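Sulfatase (Bacteroides fragilis CAG:558, PDB 6USS) probably hydrolyses aryl sulfate esters as a calcium-dependent sulfatase of the gut microbiome, studied here as a catalytic mutant with its calcium ion bound. Local coordinates at residues S85-C93 and A101-T110; D118-W129 and F427-G435. The protein carries 1 engineered substitution. All coordinates share one frame; numbering follows the deposited sequence.

Overall arrangement
Contact 1 lies in the core and contact 2 nearer the surface, their centres 14 Å apart. In contact 1 the start of helix 88-97, which brings C88 to the calcium ion, is flanked on one side by the chain that follows it, mostly through apolar packing and a few hydrogen bonds. Contact 2 joins two segments almost 300 residues apart and relies on a carboxylate that takes several N-H donors, an arginine bonded through its guanidinium to a carbonyl and a carboxylate, and a histidine ring. Segments 101-110 and 118-129 are close in the chain, and the two contacts touch: T107 OG1 lies 2.7 Å from N429 OD1 and N108 ND2 2.9 Å from D118 OD2, both probable hydrogen bonds.

Contact 1. Residues S85-C93 and A101-T110. Engineered in segment 85-93: C88 (natural residue Ser). With CA (calcium ion), chain C.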
# COMPACT_ATOMS: atom_id res chain seq x y z
N SER A 85 4.43 -20.47 17.52
CA SER A 85 5.49 -20.28 18.51
C SER A 85 4.90 -19.68 19.78
O SER A 85 3.72 -19.33 19.85
CB SER A 85 6.63 -19.42 17.96
OG SER A 85 7.27 -20.03 16.85
N SER A 86 5.73 -19.58 20.82
CA SER A 86 5.21 -19.18 22.12
C SER A 86 5.16 -17.67 22.31
O SER A 86 4.72 -17.21 23.37
CB SER A 86 6.04 -19.82 23.25
OG SER A 86 7.38 -19.39 23.23
N ILE A 87 5.56 -16.89 21.30
CA ILE A 87 5.69 -15.44 21.39
C ILE A 87 5.22 -14.84 20.07
O ILE A 87 5.43 -15.42 19.00
CB ILE A 87 7.15 -15.04 21.72
CG1 ILE A 87 7.45 -15.36 23.18
CG2 ILE A 87 7.43 -13.59 21.41
CD1 ILE A 87 6.59 -14.59 24.15
N CYS A 88 4.61 -13.64 20.15
CA CYS A 88 3.95 -13.02 18.99
C CYS A 88 4.85 -12.94 17.76
O CYS A 88 4.44 -13.26 16.64
CB CYS A 88 3.46 -11.62 19.33
SG CYS A 88 2.53 -11.44 20.88
N SER A 89 6.09 -12.48 17.94
CA SER A 89 6.89 -12.12 16.77
C SER A 89 7.30 -13.34 15.94
O SER A 89 7.10 -13.30 14.71
CB SER A 89 8.10 -11.28 17.21
OG SER A 89 7.71 -9.95 17.49
N PRO A 90 7.87 -14.42 16.50
CA PRO A 90 8.17 -15.57 15.63
C PRO A 90 6.95 -16.15 14.96
O PRO A 90 7.05 -16.57 13.80
CB PRO A 90 8.83 -16.57 16.59
CG PRO A 90 8.40 -16.16 17.94
CD PRO A 90 8.35 -14.65 17.87
N THR A 91 5.80 -16.17 15.64
CA THR A 91 4.61 -16.74 15.02
C THR A 91 4.14 -15.89 13.84
O THR A 91 3.90 -16.41 12.74
CB THR A 91 3.50 -16.87 16.05
OG1 THR A 91 3.88 -17.86 17.02
CG2 THR A 91 2.19 -17.30 15.39
N ARG A 92 4.04 -14.57 14.04
CA ARG A 92 3.47 -13.73 12.99
C ARG A 92 4.40 -13.66 11.78
O ARG A 92 3.93 -13.71 10.63
CB ARG A 92 3.14 -12.35 13.55
CG ARG A 92 1.78 -12.33 14.30
CD ARG A 92 1.72 -11.30 15.42
NE ARG A 92 0.73 -11.66 16.44
CZ ARG A 92 -0.58 -11.47 16.32
NH1 ARG A 92 -1.08 -10.92 15.21
NH2 ARG A 92 -1.41 -11.83 17.31
N CYS A 93 5.72 -13.57 12.01
CA CYS A 93 6.68 -13.56 10.90
C CYS A 93 6.71 -14.88 10.14
O CYS A 93 6.90 -14.90 8.92
CB CYS A 93 8.07 -13.22 11.43
SG CYS A 93 8.23 -11.53 11.99
N ALA A 101 10.50 -20.42 12.45
CA ALA A 101 11.10 -19.34 13.22
C ALA A 101 12.62 -19.48 13.33
O ALA A 101 13.35 -18.48 13.35
CB ALA A 101 10.46 -19.27 14.61
N ALA A 102 13.12 -20.71 13.40
CA ALA A 102 14.56 -20.90 13.54
C ALA A 102 15.29 -20.27 12.37
O ALA A 102 16.37 -19.69 12.55
CB ALA A 102 14.90 -22.39 13.66
N ARG A 103 14.70 -20.34 11.17
CA ARG A 103 15.33 -19.79 9.99
C ARG A 103 15.22 -18.27 9.92
O ARG A 103 16.19 -17.60 9.55
CB ARG A 103 14.73 -20.42 8.74
CG ARG A 103 15.33 -19.90 7.45
CD ARG A 103 14.44 -20.19 6.27
NE ARG A 103 14.14 -21.61 6.12
CZ ARG A 103 15.00 -22.50 5.66
NH1 ARG A 103 16.23 -22.12 5.32
NH2 ARG A 103 14.66 -23.78 5.54
N HIS A 104 14.06 -17.69 10.25
CA HIS A 104 14.00 -16.24 10.05
C HIS A 104 14.57 -15.45 11.23
O HIS A 104 14.79 -14.24 11.09
CB HIS A 104 12.57 -15.77 9.71
CG HIS A 104 11.55 -16.04 10.77
ND1 HIS A 104 11.63 -15.53 12.05
CD2 HIS A 104 10.39 -16.74 10.72
CE1 HIS A 104 10.57 -15.91 12.74
NE2 HIS A 104 9.80 -16.65 11.95
N ARG A 105 14.82 -16.10 12.37
CA ARG A 105 15.55 -15.52 13.50
C ARG A 105 14.84 -14.34 14.15
O ARG A 105 15.46 -13.63 14.96
CB ARG A 105 16.96 -15.08 13.10
CG ARG A 105 17.79 -16.21 12.56
CD ARG A 105 18.95 -15.67 11.78
NE ARG A 105 20.03 -16.64 11.65
CZ ARG A 105 21.23 -16.33 11.17
NH1 ARG A 105 21.49 -15.09 10.80
NH2 ARG A 105 22.18 -17.26 11.07
N VAL A 106 13.58 -14.08 13.83
CA VAL A 106 12.79 -13.15 14.64
C VAL A 106 12.16 -13.98 15.75
O VAL A 106 10.97 -14.28 15.71
CB VAL A 106 11.72 -12.43 13.79
CG1 VAL A 106 11.27 -11.18 14.48
CG2 VAL A 106 12.25 -12.10 12.41
N THR A 107 12.97 -14.37 16.74
CA THR A 107 12.62 -15.42 17.69
C THR A 107 12.13 -14.89 19.03
O THR A 107 11.67 -15.69 19.86
CB THR A 107 13.82 -16.37 17.93
OG1 THR A 107 15.03 -15.62 18.06
CG2 THR A 107 13.97 -17.37 16.78
N ASN A 108 12.22 -13.59 19.27
CA ASN A 108 11.59 -12.97 20.42
C ASN A 108 10.83 -11.74 19.93
O ASN A 108 10.89 -11.41 18.74
CB ASN A 108 12.62 -12.64 21.50
CG ASN A 108 12.01 -12.44 22.84
OD1 ASN A 108 10.78 -12.39 22.98
ND2 ASN A 108 12.86 -12.28 23.86
N TRP A 109 10.12 -11.05 20.82
CA TRP A 109 9.23 -10.00 20.35
C TRP A 109 9.98 -8.71 19.98
O TRP A 109 10.94 -8.32 20.64
CB TRP A 109 8.12 -9.72 21.37
CG TRP A 109 8.56 -9.07 22.65
CD1 TRP A 109 8.94 -9.70 23.80
CD2 TRP A 109 8.61 -7.66 22.91
NE1 TRP A 109 9.25 -8.76 24.76
CE2 TRP A 109 9.05 -7.50 24.24
CE3 TRP A 109 8.33 -6.52 22.15
CZ2 TRP A 109 9.23 -6.24 24.83
CZ3 TRP A 109 8.49 -5.27 22.74
CH2 TRP A 109 8.94 -5.14 24.07
N THR A 110 9.53 -8.06 18.92
CA THR A 110 10.21 -6.90 18.36
C THR A 110 9.42 -5.62 18.60
O THR A 110 8.19 -5.63 18.68
CB THR A 110 10.44 -7.06 16.86
OG1 THR A 110 9.18 -6.97 16.18
CG2 THR A 110 11.06 -8.40 16.56
CA CA C . 0.91 -12.83 20.96
O HOH W 1 7.78 -9.20 14.85
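The backbones of S89 and W109 come within 4.8 Å of each other at their CA atoms, and those of P90 and T107 within 4.9 Å, as the chain after helix 101-104 runs back along the first turn of helix 88-97. S89 OG accepts a hydrogen bond from T110 N at 3.0 Å, and a water links the same hydroxyl to T110 OG1. The imidazole of H104 has C93 CB over one face, 4.0 Å from the ring centroid in a CH-pi contact, and A101 CA of its own helix over the other. At the ring edge ND1 takes the amide N-H of V106, nearly in the ring plane, which fixes the ring's rotation; NE2 bonds to S94 OG and only weakly to P90 O. P90 CB packs on A101 CB at 3.7 Å, while C93 SG lies against V106 CG1. I87, at the N-cap position, has CG2 anti to its backbone N, from where that methyl reaches W109 CB at 3.9 Å. Residues 88-92 fit the sulfatase signature (C/S)-X-P-X-R. The natural serine at 88 is predicted to become 3-oxoalanine, absent here; its engineered replacement C88 is modelled with SG as a calcium ligand, doubtfully close, beside D42, D43, D322 and N323. Strand 422-427 meets S85, I87 and N108, and F144 of strand 143-145 touches H104.

Contact 2. Residues D118-W129 and F427-G435; sequences DRPSDVFNVADW and FPNHWGNDG
The imidazole of H430 is held between F124 and R119: the phenyl edge, with CZ foremost, meets one face in a T-shaped pair with centroids 5.2 Å apart, and the arginine side chain lies over the other, CB making a CH-pi contact. P120 O lies at the imidazole edge. The guanidinium of R119 has H430 NE2 over one face and G432 O over the opposite one, with W431 O and D434 OD1 at its edge. NE and NH2 both bond to W431 O, NE meeting it on a lone pair in the carbonyl plane at 3.0 Å. NH2 also forms an almost straight hydrogen bond to D434 OD1 at 3.0 Å, part of a salt bridge, in the guanidinium plane but well above that of the carboxylate. CG anti to the backbone N (chi1 176°) and a bend at chi3 (45°) bring the group to these carbonyls, while the main chain of R119 donates to H430 O at 2.8 Å.

Farther in, D118 spends both carboxylate oxygens. OD2 accepts from N429 ND2 on its syn side at 2.9 Å and from H430 N on its anti side at 3.1 Å; OD1 takes W129 NE1 on its syn lone pair. N429 ND2 points to one indole face, the amide plane 83° from the ring; ND2 and W129 NE1, both donors, make no hydrogen bond, and N429 OD1 turns to T107. Beside it, A127 N donates to P428 O at 3.1 Å. The contact holds in place a loop near the metal site, since the W431 side chain is about 9 Å from the calcium ion. It thus ties the loop between strands 422-427 and 441-446 to the segment carrying strand 124-125, which pairs antiparallel with strand 503-504.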
# COMPACT_ATOMS: atom_id res chain seq x y z
N ASP A 118 15.15 -8.67 24.82
CA ASP A 118 15.47 -9.75 25.75
C ASP A 118 15.84 -9.23 27.14
O ASP A 118 16.57 -8.24 27.28
CB ASP A 118 16.63 -10.57 25.20
CG ASP A 118 16.34 -11.11 23.81
OD1 ASP A 118 16.66 -10.44 22.81
OD2 ASP A 118 15.77 -12.22 23.73
N ARG A 119 15.33 -9.92 28.16
CA ARG A 119 15.74 -9.65 29.53
C ARG A 119 17.24 -9.92 29.69
O ARG A 119 17.78 -10.85 29.07
CB ARG A 119 14.94 -10.52 30.50
CG ARG A 119 15.36 -10.41 31.94
CD ARG A 119 14.27 -10.90 32.90
NE ARG A 119 13.65 -12.16 32.50
CZ ARG A 119 13.67 -13.28 33.21
NH1 ARG A 119 14.31 -13.32 34.38
NH2 ARG A 119 13.06 -14.38 32.76
N PRO A 120 17.97 -9.11 30.47
CA PRO A 120 19.39 -9.38 30.71
C PRO A 120 19.61 -10.68 31.48
O PRO A 120 18.80 -11.09 32.33
CB PRO A 120 19.85 -8.17 31.52
CG PRO A 120 18.92 -7.09 31.13
CD PRO A 120 17.59 -7.75 30.90
N SER A 121 20.73 -11.34 31.18
CA SER A 121 21.13 -12.57 31.84
C SER A 121 22.58 -12.45 32.27
O SER A 121 23.43 -12.05 31.47
CB SER A 121 20.97 -13.79 30.91
OG SER A 121 21.74 -14.90 31.38
N ASP A 122 22.86 -12.80 33.52
CA ASP A 122 24.25 -12.92 33.95
C ASP A 122 24.80 -14.34 33.72
O ASP A 122 25.89 -14.64 34.20
CB ASP A 122 24.40 -12.49 35.42
CG ASP A 122 23.52 -13.29 36.38
OD1 ASP A 122 23.14 -14.43 36.03
OD2 ASP A 122 23.23 -12.77 37.49
N VAL A 123 24.06 -15.19 32.98
CA VAL A 123 24.51 -16.53 32.60
C VAL A 123 24.93 -16.58 31.13
O VAL A 123 25.97 -17.15 30.80
CB VAL A 123 23.42 -17.59 32.90
CG1 VAL A 123 23.71 -18.90 32.17
CG2 VAL A 123 23.27 -17.82 34.39
N PHE A 124 24.11 -16.03 30.23
CA PHE A 124 24.31 -16.23 28.80
C PHE A 124 24.04 -14.94 28.04
O PHE A 124 23.42 -14.00 28.55
CB PHE A 124 23.40 -17.34 28.22
CG PHE A 124 21.93 -17.17 28.57
CD1 PHE A 124 21.12 -16.28 27.85
CD2 PHE A 124 21.36 -17.87 29.63
CE1 PHE A 124 19.78 -16.11 28.18
CE2 PHE A 124 20.02 -17.71 29.95
CZ PHE A 124 19.23 -16.82 29.22
N ASN A 125 24.54 -14.91 26.80
CA ASN A 125 24.14 -13.93 25.79
C ASN A 125 23.17 -14.59 24.84
O ASN A 125 23.37 -15.73 24.43
CB ASN A 125 25.35 -13.43 25.00
CG ASN A 125 26.31 -12.69 25.87
OD1 ASN A 125 25.98 -11.62 26.40
ND2 ASN A 125 27.51 -13.25 26.05
N VAL A 126 22.11 -13.86 24.48
CA VAL A 126 21.13 -14.40 23.54
C VAL A 126 21.73 -14.45 22.15
O VAL A 126 22.80 -13.87 21.90
CB VAL A 126 19.83 -13.58 23.57
CG1 VAL A 126 19.16 -13.68 24.94
CG2 VAL A 126 20.12 -12.14 23.25
N ALA A 127 21.07 -15.14 21.22
CA ALA A 127 21.50 -15.14 19.83
C ALA A 127 21.50 -13.72 19.28
O ALA A 127 20.78 -12.84 19.77
CB ALA A 127 20.58 -16.01 18.98
N ASP A 128 22.33 -13.49 18.27
CA ASP A 128 22.31 -12.21 17.56
C ASP A 128 21.16 -12.27 16.56
O ASP A 128 21.35 -12.41 15.35
CB ASP A 128 23.64 -11.92 16.88
CG ASP A 128 23.67 -10.56 16.20
OD1 ASP A 128 22.71 -9.76 16.38
OD2 ASP A 128 24.64 -10.30 15.47
N TRP A 129 19.95 -12.17 17.10
CA TRP A 129 18.73 -12.45 16.36
C TRP A 129 18.21 -11.18 15.64
O TRP A 129 18.76 -10.09 15.78
CB TRP A 129 17.70 -13.06 17.30
CG TRP A 129 17.17 -12.16 18.39
CD1 TRP A 129 17.77 -11.85 19.59
CD2 TRP A 129 15.91 -11.47 18.39
NE1 TRP A 129 16.95 -11.01 20.33
CE2 TRP A 129 15.81 -10.77 19.62
CE3 TRP A 129 14.85 -11.39 17.47
CZ2 TRP A 129 14.69 -9.99 19.94
CZ3 TRP A 129 13.75 -10.61 17.80
CH2 TRP A 129 13.68 -9.92 19.03
N PHE A 427 13.99 -20.95 20.53
CA PHE A 427 13.92 -19.72 21.33
C PHE A 427 15.26 -19.51 22.01
O PHE A 427 15.40 -19.75 23.23
CB PHE A 427 12.78 -19.78 22.35
CG PHE A 427 12.46 -18.45 22.99
CD1 PHE A 427 11.63 -17.54 22.34
CD2 PHE A 427 12.98 -18.12 24.25
CE1 PHE A 427 11.33 -16.29 22.93
CE2 PHE A 427 12.69 -16.88 24.86
CZ PHE A 427 11.87 -15.97 24.20
N PRO A 428 16.26 -19.07 21.28
CA PRO A 428 17.56 -18.75 21.88
C PRO A 428 17.59 -17.34 22.46
O PRO A 428 18.44 -16.52 22.12
CB PRO A 428 18.53 -18.89 20.70
CG PRO A 428 17.69 -18.48 19.51
CD PRO A 428 16.24 -18.82 19.83
N ASN A 429 16.63 -17.05 23.34
CA ASN A 429 16.35 -15.69 23.79
C ASN A 429 16.01 -15.69 25.27
O ASN A 429 15.94 -16.74 25.92
CB ASN A 429 15.21 -15.08 22.98
CG ASN A 429 15.58 -14.86 21.55
OD1 ASN A 429 15.54 -15.79 20.73
ND2 ASN A 429 15.98 -13.63 21.23
N HIS A 430 15.78 -14.50 25.82
CA HIS A 430 15.40 -14.37 27.23
C HIS A 430 14.12 -13.54 27.31
O HIS A 430 14.17 -12.30 27.21
CB HIS A 430 16.53 -13.75 28.05
CG HIS A 430 16.49 -14.10 29.51
ND1 HIS A 430 17.35 -13.54 30.43
CD2 HIS A 430 15.69 -14.94 30.20
CE1 HIS A 430 17.08 -14.02 31.63
NE2 HIS A 430 16.08 -14.88 31.52
N TRP A 431 12.99 -14.22 27.49
CA TRP A 431 11.72 -13.55 27.71
C TRP A 431 11.67 -12.93 29.10
O TRP A 431 12.54 -13.15 29.95
CB TRP A 431 10.56 -14.53 27.52
CG TRP A 431 9.26 -13.85 27.33
CD1 TRP A 431 8.98 -12.84 26.45
CD2 TRP A 431 8.03 -14.14 28.02
NE1 TRP A 431 7.66 -12.47 26.56
CE2 TRP A 431 7.05 -13.25 27.51
CE3 TRP A 431 7.67 -15.05 29.02
CZ2 TRP A 431 5.74 -13.25 27.96
CZ3 TRP A 431 6.37 -15.05 29.47
CH2 TRP A 431 5.41 -14.16 28.94
N GLY A 432 10.62 -12.15 29.34
CA GLY A 432 10.63 -11.30 30.52
C GLY A 432 10.31 -12.00 31.82
O GLY A 432 10.58 -11.43 32.88
N ASN A 433 9.74 -13.21 31.76
CA ASN A 433 9.28 -13.93 32.94
C ASN A 433 9.90 -15.33 33.01
O ASN A 433 10.32 -15.89 32.00
CB ASN A 433 7.75 -14.06 32.95
CG ASN A 433 7.05 -12.72 32.97
OD1 ASN A 433 5.88 -12.61 32.57
ND2 ASN A 433 7.74 -11.69 33.44
N ASP A 434 9.93 -15.89 34.21
CA ASP A 434 10.25 -17.29 34.41
C ASP A 434 8.98 -18.12 34.61
O ASP A 434 7.94 -17.62 35.04
CB ASP A 434 11.18 -17.48 35.61
CG ASP A 434 12.45 -16.69 35.49
OD1 ASP A 434 13.18 -16.84 34.48
OD2 ASP A 434 12.71 -15.92 36.43
N GLY A 435 9.09 -19.42 34.31
CA GLY A 435 8.00 -20.34 34.52
C GLY A 435 8.30 -21.67 33.85
O GLY A 435 9.32 -21.83 33.18